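Local coordinates for probable transcriptional regulatory protein, Rv1404 (Mycobacterium tuberculosis, PDB 2NYX) that probably binds DNA as a MarR-family transcription regulator, most likely as a dimer held by its terminal helices, at the interface of chains A and B. Coordinates in Å, arbitrary orientation; residue numbers count along the deposited sequence, not the author numbering. Chains: chain A/B, Probable transcriptional regulatory protein, Rv1404.

Contact 1: the interface of chains A and B. Residues chain A 29, 32, 36, 45; chain B 33, 36-37, 43, 45.
The start of helix 45-57 of chain A meets helix 26-39, the loop residue B:Ile43 and the start of helix 45-57 of chain B, while B:Ile45 packs against helix 14-39 of chain A. Both chains have the MarR-type winged helix-turn-helix fold, a family that typically works as dimers; this is a largely apolar patch in which no polar group of one chain bonds to the other. At its centre the two copies of Ile45 cross at about a right angle, the gamma-methylene CG1 of A:Ile45 lying 3.5 Å from CG1 of B:Ile45. In A:Ile45, CG1 stands anti to the carbonyl carbon (chi1 -74°), and the extended second torsion sends the terminal methyl onward into chain B. That methyl, CD1, comes 3.5 Å from the backbone oxygen O of B:Ala33 and 3.8 Å from O of B:Ile43, and it also rests 4.0 Å from the branch carbon CB of B:Ile36. B:Ala37 flanks the same methyl from the next position along the helix. B:Ile45 is less deeply buried, hiding 59 Å² against the 86 Å² of A:Ile45. B:Ile45 also uses its CG2 branch, anti to its backbone N, to reach the CG1 methyl of A:Val29 at 3.9 Å, the two side chains crossing obliquely. A:Ile36 offers its CD1 tip to B:Ile45 at a more distant 4.3 Å from CB, and A:Ser32 turns its CB towards the same residue.

Contact 2: the interface of chains A and B. Residues chain A 146-147, 149-151; chain B 27, 124, 127-128, 131.
The phenyl ring of A:Phe146, on helix 133-149, has the CG2 methyl of B:Ile127 above its plane at the CE2 corner, 3.5 Å from CE2. The rim is touched in plane by the CE methyl of B:Met131, a selenomethionine in the crystal, 3.4 Å from CD2, and by the backbone oxygen of B:Ile124. The CG2 methyl of B:Ile124 also approaches at the rim, tilted towards the opposite face. CG of A:Phe146 stands anti to its backbone N (chi1 174°), which carries the ring towards helix 107-128 of chain B, where it crosses the side chain of B:Ile127 at about a right angle. Beyond CG the chain of B:Met131 is extended, so that its methyl arrives tip first while CG passes 3.7 Å from CB of A:Ala149. The CG2 methyl of B:Ile127 also faces the helix end, 3.3 Å from the backbone N of A:Gly150. On the other flank B:Leu27 and A:Thr147 slide past each other in opposite directions; CD2 of B:Leu27 lies against the oxygen of A:Gly150, which belongs to the cis peptide joining it to A:Gly151. A water bridges the polar groups here, 2.6 Å from OG1 of A:Thr147 and 3.0 Å from N of B:Leu27, whose N-H points almost straight at it (169°). The contact docks the end of a C-terminal helix onto the partner, probably helping to hold the dimer together.

Contact 3: the interface of chains A and B. Residues chain A 120-121, 124; chain B 22, 25, 29.
B:Leu22 wedges its two methyl branches between three side chains of helix 107-129 of chain A. Its CD1 lies 3.3 Å from NH1 of the A:Arg120 guanidinium and 3.6 Å from the terminal methyl CD1 of A:Ile124, whose side chain comes at a slant to it. The other branch, CD2, rests 3.7 Å from CB of A:Arg121, which contributes the root of its side chain. The long chain of A:Arg120 runs alongside B:Leu22 in the opposite direction, so that CD1 of B:Leu22 packs above the guanidinium plane beside NH1, a van der Waals contact. A bend at the third torsion of A:Arg120 (chi3 74°) turns the guanidinium towards helix 26-39 of chain B, where NH2 comes 4.0 Å from CG2 of B:Val29. The hydroxyl OG of B:Ser25 sits at the guanidinium edge and in its plane, 3.6 Å from NH2, too far to count as a hydrogen bond, although the nearby oxygen could still ease the placing of a charged group. Farther out, the chain B side is shaped by the break between helix 16-24, which ends shortly after B:Leu22, and helix 26-39, which carries B:Val29. B:Ser25 lies at that break, its OG making a weak hydrogen bond of 3.5 Å to the backbone oxygen O of B:Leu22.

Contact 1: the interface of chains A and B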
loop_
_atom_site.group_PDB
_atom_site.type_symbol
_atom_site.label_atom_id
_atom_site.label_comp_id
_atom_site.label_asym_id
_atom_site.label_seq_id
_atom_site.Cartn_x
_atom_site.Cartn_y
_atom_site.Cartn_z
ATOM N N VAL A 29 -1.812 -3.404 -1.011
ATOM C CA VAL A 29 -2.088 -2.548 0.152
ATOM C C VAL A 29 -2.120 -3.359 1.447
ATOM O O VAL A 29 -1.533 -2.950 2.453
ATOM C CB VAL A 29 -3.374 -1.722 -0.010
ATOM C CG1 VAL A 29 -3.769 -1.099 1.306
ATOM C CG2 VAL A 29 -3.165 -0.631 -1.033
ATOM N N SER A 32 1.407 -4.030 2.334
ATOM C CA SER A 32 2.025 -2.816 2.859
ATOM C C SER A 32 1.522 -2.460 4.258
ATOM O O SER A 32 2.321 -2.102 5.127
ATOM C CB SER A 32 1.812 -1.652 1.904
ATOM O OG SER A 32 2.337 -1.978 0.638
ATOM N N ILE A 36 4.041 -1.855 7.225
ATOM C CA ILE A 36 4.203 -0.545 7.833
ATOM C C ILE A 36 3.842 -0.567 9.326
ATOM O O ILE A 36 4.620 -0.100 10.159
ATOM C CB ILE A 36 3.403 0.522 7.067
ATOM C CG1 ILE A 36 3.917 0.619 5.631
ATOM C CG2 ILE A 36 3.529 1.876 7.737
ATOM C CD1 ILE A 36 2.922 1.237 4.667
ATOM N N ILE A 45 1.100 8.242 5.101
ATOM C CA ILE A 45 1.453 8.017 3.705
ATOM C C ILE A 45 2.559 8.989 3.235
ATOM O O ILE A 45 3.594 8.534 2.749
ATOM C CB ILE A 45 0.203 8.045 2.757
ATOM C CG1 ILE A 45 -0.631 6.772 2.911
ATOM C CG2 ILE A 45 0.603 8.220 1.277
ATOM C CD1 ILE A 45 -2.039 6.872 2.324
ATOM N N ALA B 33 -1.794 4.170 -2.905
ATOM C CA ALA B 33 -1.510 5.044 -1.778
ATOM C C ALA B 33 -2.060 6.426 -2.039
ATOM O O ALA B 33 -2.639 7.032 -1.152
ATOM C CB ALA B 33 -0.028 5.104 -1.513
ATOM N N ILE B 36 -5.978 6.638 -1.584
ATOM C CA ILE B 36 -6.353 6.760 -0.187
ATOM C C ILE B 36 -6.159 8.200 0.272
ATOM O O ILE B 36 -7.054 8.802 0.861
ATOM C CB ILE B 36 -5.499 5.844 0.704
ATOM C CG1 ILE B 36 -5.608 4.391 0.239
ATOM C CG2 ILE B 36 -5.930 5.987 2.160
ATOM C CD1 ILE B 36 -4.618 3.434 0.910
ATOM N N ALA B 37 -4.979 8.742 -0.024
ATOM C CA ALA B 37 -4.586 10.067 0.424
ATOM C C ALA B 37 -5.464 11.160 -0.161
ATOM O O ALA B 37 -5.587 12.230 0.439
ATOM C CB ALA B 37 -3.136 10.316 0.083
ATOM N N ILE B 43 -5.650 9.598 6.818
ATOM C CA ILE B 43 -5.784 8.173 7.037
ATOM C C ILE B 43 -4.537 7.390 6.571
ATOM O O ILE B 43 -4.104 7.501 5.426
ATOM C CB ILE B 43 -7.110 7.660 6.436
ATOM C CG1 ILE B 43 -7.372 6.220 6.842
ATOM C CG2 ILE B 43 -7.131 7.824 4.928
ATOM C CD1 ILE B 43 -8.823 5.866 6.794
ATOM N N ILE B 45 -2.253 3.883 5.795
ATOM C CA ILE B 45 -2.494 2.659 5.023
ATOM C C ILE B 45 -3.035 1.491 5.870
ATOM O O ILE B 45 -3.999 0.838 5.453
ATOM C CB ILE B 45 -1.250 2.260 4.144
ATOM C CG1 ILE B 45 -1.099 3.256 2.985
ATOM C CG2 ILE B 45 -1.367 0.818 3.648
ATOM C CD1 ILE B 45 -0.063 2.893 1.925
#

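Contact 2: the interface of chains A and B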
loop_
_atom_site.group_PDB
_atom_site.type_symbol
_atom_site.label_atom_id
_atom_site.label_comp_id
_atom_site.label_asym_id
_atom_site.label_seq_id
_atom_site.Cartn_x
_atom_site.Cartn_y
_atom_site.Cartn_z
ATOM N N PHE A 146 1.882 -3.044 -16.963
ATOM C CA PHE A 146 1.086 -1.963 -16.413
ATOM C C PHE A 146 1.957 -0.749 -16.079
ATOM O O PHE A 146 1.587 0.388 -16.364
ATOM C CB PHE A 146 0.308 -2.462 -15.194
ATOM C CG PHE A 146 -0.433 -1.380 -14.453
ATOM C CD1 PHE A 146 0.117 -0.800 -13.317
ATOM C CD2 PHE A 146 -1.686 -0.946 -14.892
ATOM C CE1 PHE A 146 -0.563 0.193 -12.635
ATOM C CE2 PHE A 146 -2.377 0.041 -14.209
ATOM C CZ PHE A 146 -1.816 0.616 -13.080
ATOM N N THR A 147 3.116 -1.010 -15.486
ATOM C CA THR A 147 4.107 0.022 -15.168
ATOM C C THR A 147 4.675 0.687 -16.419
ATOM O O THR A 147 5.004 1.870 -16.412
ATOM C CB THR A 147 5.254 -0.584 -14.349
ATOM O OG1 THR A 147 4.709 -1.203 -13.180
ATOM C CG2 THR A 147 6.266 0.475 -13.941
ATOM N N ALA A 149 2.964 0.909 -19.405
ATOM C CA ALA A 149 1.872 1.604 -20.101
ATOM C C ALA A 149 1.714 3.065 -19.668
ATOM O O ALA A 149 2.012 3.989 -20.428
ATOM C CB ALA A 149 0.563 0.843 -19.933
ATOM N N GLY A 150 1.225 3.266 -18.457
ATOM C CA GLY A 150 1.275 4.569 -17.819
ATOM C C GLY A 150 2.364 4.394 -16.793
ATOM O O GLY A 150 2.806 3.269 -16.601
ATOM N N GLY A 151 2.810 5.459 -16.125
ATOM C CA GLY A 151 2.278 6.816 -16.261
ATOM C C GLY A 151 2.355 7.470 -17.637
ATOM O O GLY A 151 1.356 8.035 -18.100
ATOM N N LEU B 27 4.475 1.099 -9.029
ATOM C CA LEU B 27 3.452 1.994 -9.569
ATOM C C LEU B 27 2.067 1.715 -9.008
ATOM O O LEU B 27 1.415 2.626 -8.515
ATOM C CB LEU B 27 3.428 1.984 -11.100
ATOM C CG LEU B 27 2.521 3.026 -11.773
ATOM C CD1 LEU B 27 2.697 4.415 -11.176
ATOM C CD2 LEU B 27 2.753 3.081 -13.264
ATOM N N ILE B 124 -6.598 3.307 -12.829
ATOM C CA ILE B 124 -6.114 2.047 -13.370
ATOM C C ILE B 124 -6.526 1.893 -14.827
ATOM O O ILE B 124 -5.677 1.611 -15.670
ATOM C CB ILE B 124 -6.510 0.824 -12.491
ATOM C CG1 ILE B 124 -5.704 0.847 -11.187
ATOM C CG2 ILE B 124 -6.289 -0.505 -13.247
ATOM C CD1 ILE B 124 -6.118 -0.205 -10.133
ATOM N N ILE B 127 -4.714 3.969 -17.391
ATOM C CA ILE B 127 -3.435 3.357 -17.715
ATOM C C ILE B 127 -3.603 2.080 -18.560
ATOM O O ILE B 127 -2.789 1.806 -19.441
ATOM C CB ILE B 127 -2.598 3.142 -16.434
ATOM C CG1 ILE B 127 -2.212 4.514 -15.866
ATOM C CG2 ILE B 127 -1.357 2.305 -16.728
ATOM C CD1 ILE B 127 -1.610 4.508 -14.482
ATOM N N VAL B 128 -4.676 1.328 -18.318
ATOM C CA VAL B 128 -4.982 0.135 -19.112
ATOM C C VAL B 128 -5.357 0.465 -20.569
ATOM O O VAL B 128 -5.089 -0.331 -21.471
ATOM C CB VAL B 128 -6.078 -0.737 -18.441
ATOM C CG1 VAL B 128 -6.448 -1.922 -19.309
ATOM C CG2 VAL B 128 -5.596 -1.244 -17.099
HETATM N N MSE B 131 -2.217 0.317 -22.787
HETATM C CA MSE B 131 -1.592 -0.937 -23.216
HETATM C C MSE B 131 -2.125 -1.293 -24.602
HETATM O O MSE B 131 -3.344 -1.321 -24.799
HETATM C CB MSE B 131 -1.898 -2.079 -22.244
HETATM C CG MSE B 131 -1.958 -1.676 -20.778
HETATM SE SE MSE B 131 -1.994 -3.230 -19.574
HETATM C CE MSE B 131 -2.438 -2.365 -17.943
HETATM O O HOH W 1 6.041 -0.465 -11.045
#

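Contact 3: the interface of chains A and B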
loop_
_atom_site.group_PDB
_atom_site.type_symbol
_atom_site.label_atom_id
_atom_site.label_comp_id
_atom_site.label_asym_id
_atom_site.label_seq_id
_atom_site.Cartn_x
_atom_site.Cartn_y
_atom_site.Cartn_z
ATOM N N ARG A 120 7.554 -6.824 3.651
ATOM C CA ARG A 120 6.890 -6.897 2.352
ATOM C C ARG A 120 7.372 -8.113 1.564
ATOM O O ARG A 120 6.560 -8.914 1.099
ATOM C CB ARG A 120 7.103 -5.615 1.531
ATOM C CG ARG A 120 6.341 -4.402 2.032
ATOM C CD ARG A 120 6.414 -3.207 1.078
ATOM N NE ARG A 120 5.585 -3.416 -0.107
ATOM C CZ ARG A 120 6.041 -3.390 -1.359
ATOM N NH1 ARG A 120 7.326 -3.136 -1.604
ATOM N NH2 ARG A 120 5.209 -3.598 -2.377
ATOM N N ARG A 121 8.688 -8.276 1.436
ATOM C CA ARG A 121 9.197 -9.392 0.654
ATOM C C ARG A 121 8.934 -10.780 1.274
ATOM O O ARG A 121 8.810 -11.756 0.542
ATOM C CB ARG A 121 10.661 -9.185 0.232
ATOM C CG ARG A 121 11.699 -9.666 1.204
ATOM C CD ARG A 121 12.926 -10.266 0.493
ATOM N NE ARG A 121 13.622 -9.331 -0.396
ATOM C CZ ARG A 121 14.255 -8.222 -0.004
ATOM N NH1 ARG A 121 14.281 -7.861 1.281
ATOM N NH2 ARG A 121 14.852 -7.451 -0.912
ATOM N N ILE A 124 5.169 -11.304 0.449
ATOM C CA ILE A 124 5.080 -11.584 -0.977
ATOM C C ILE A 124 5.557 -13.005 -1.290
ATOM O O ILE A 124 4.868 -13.751 -1.991
ATOM C CB ILE A 124 5.859 -10.552 -1.818
ATOM C CG1 ILE A 124 5.046 -9.272 -1.958
ATOM C CG2 ILE A 124 6.191 -11.110 -3.208
ATOM C CD1 ILE A 124 5.750 -8.186 -2.753
ATOM N N LEU B 22 8.797 -6.749 -6.155
ATOM C CA LEU B 22 8.929 -5.504 -5.401
ATOM C C LEU B 22 9.068 -4.316 -6.348
ATOM O O LEU B 22 8.425 -3.280 -6.153
ATOM C CB LEU B 22 10.134 -5.537 -4.470
ATOM C CG LEU B 22 10.026 -6.115 -3.059
ATOM C CD1 LEU B 22 8.608 -6.080 -2.526
ATOM C CD2 LEU B 22 10.597 -7.516 -3.021
ATOM N N SER B 25 5.750 -3.777 -8.774
ATOM C CA SER B 25 4.544 -3.350 -8.113
ATOM C C SER B 25 4.590 -1.903 -7.599
ATOM O O SER B 25 3.595 -1.417 -7.082
ATOM C CB SER B 25 4.186 -4.331 -6.989
ATOM O OG SER B 25 5.078 -4.182 -5.902
ATOM N N VAL B 29 1.212 0.341 -6.347
ATOM C CA VAL B 29 1.256 0.723 -4.934
ATOM C C VAL B 29 1.158 2.245 -4.732
ATOM O O VAL B 29 0.426 2.709 -3.863
ATOM C CB VAL B 29 2.507 0.130 -4.227
ATOM C CG1 VAL B 29 2.830 0.876 -2.933
ATOM C CG2 VAL B 29 2.298 -1.342 -3.940
#

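Measured between the centres of their C-alpha atoms, contact 1 lies about 14 Å from contact 3 and 20 Å from contact 2, while contacts 2 and 3 are about 17 Å apart. Helix 26-39 of chain B takes part in each of them, making it a common spine of the pairing. Val29 appears from chain A in contact 1 and from chain B in contact 3; Ile124 likewise serves contact 2 from chain B and contact 3 from chain A. Each thus serves two patches, as expected when both chains contribute the same helices. The interface, not exactly two-fold, probably reflects a MarR-type dimer.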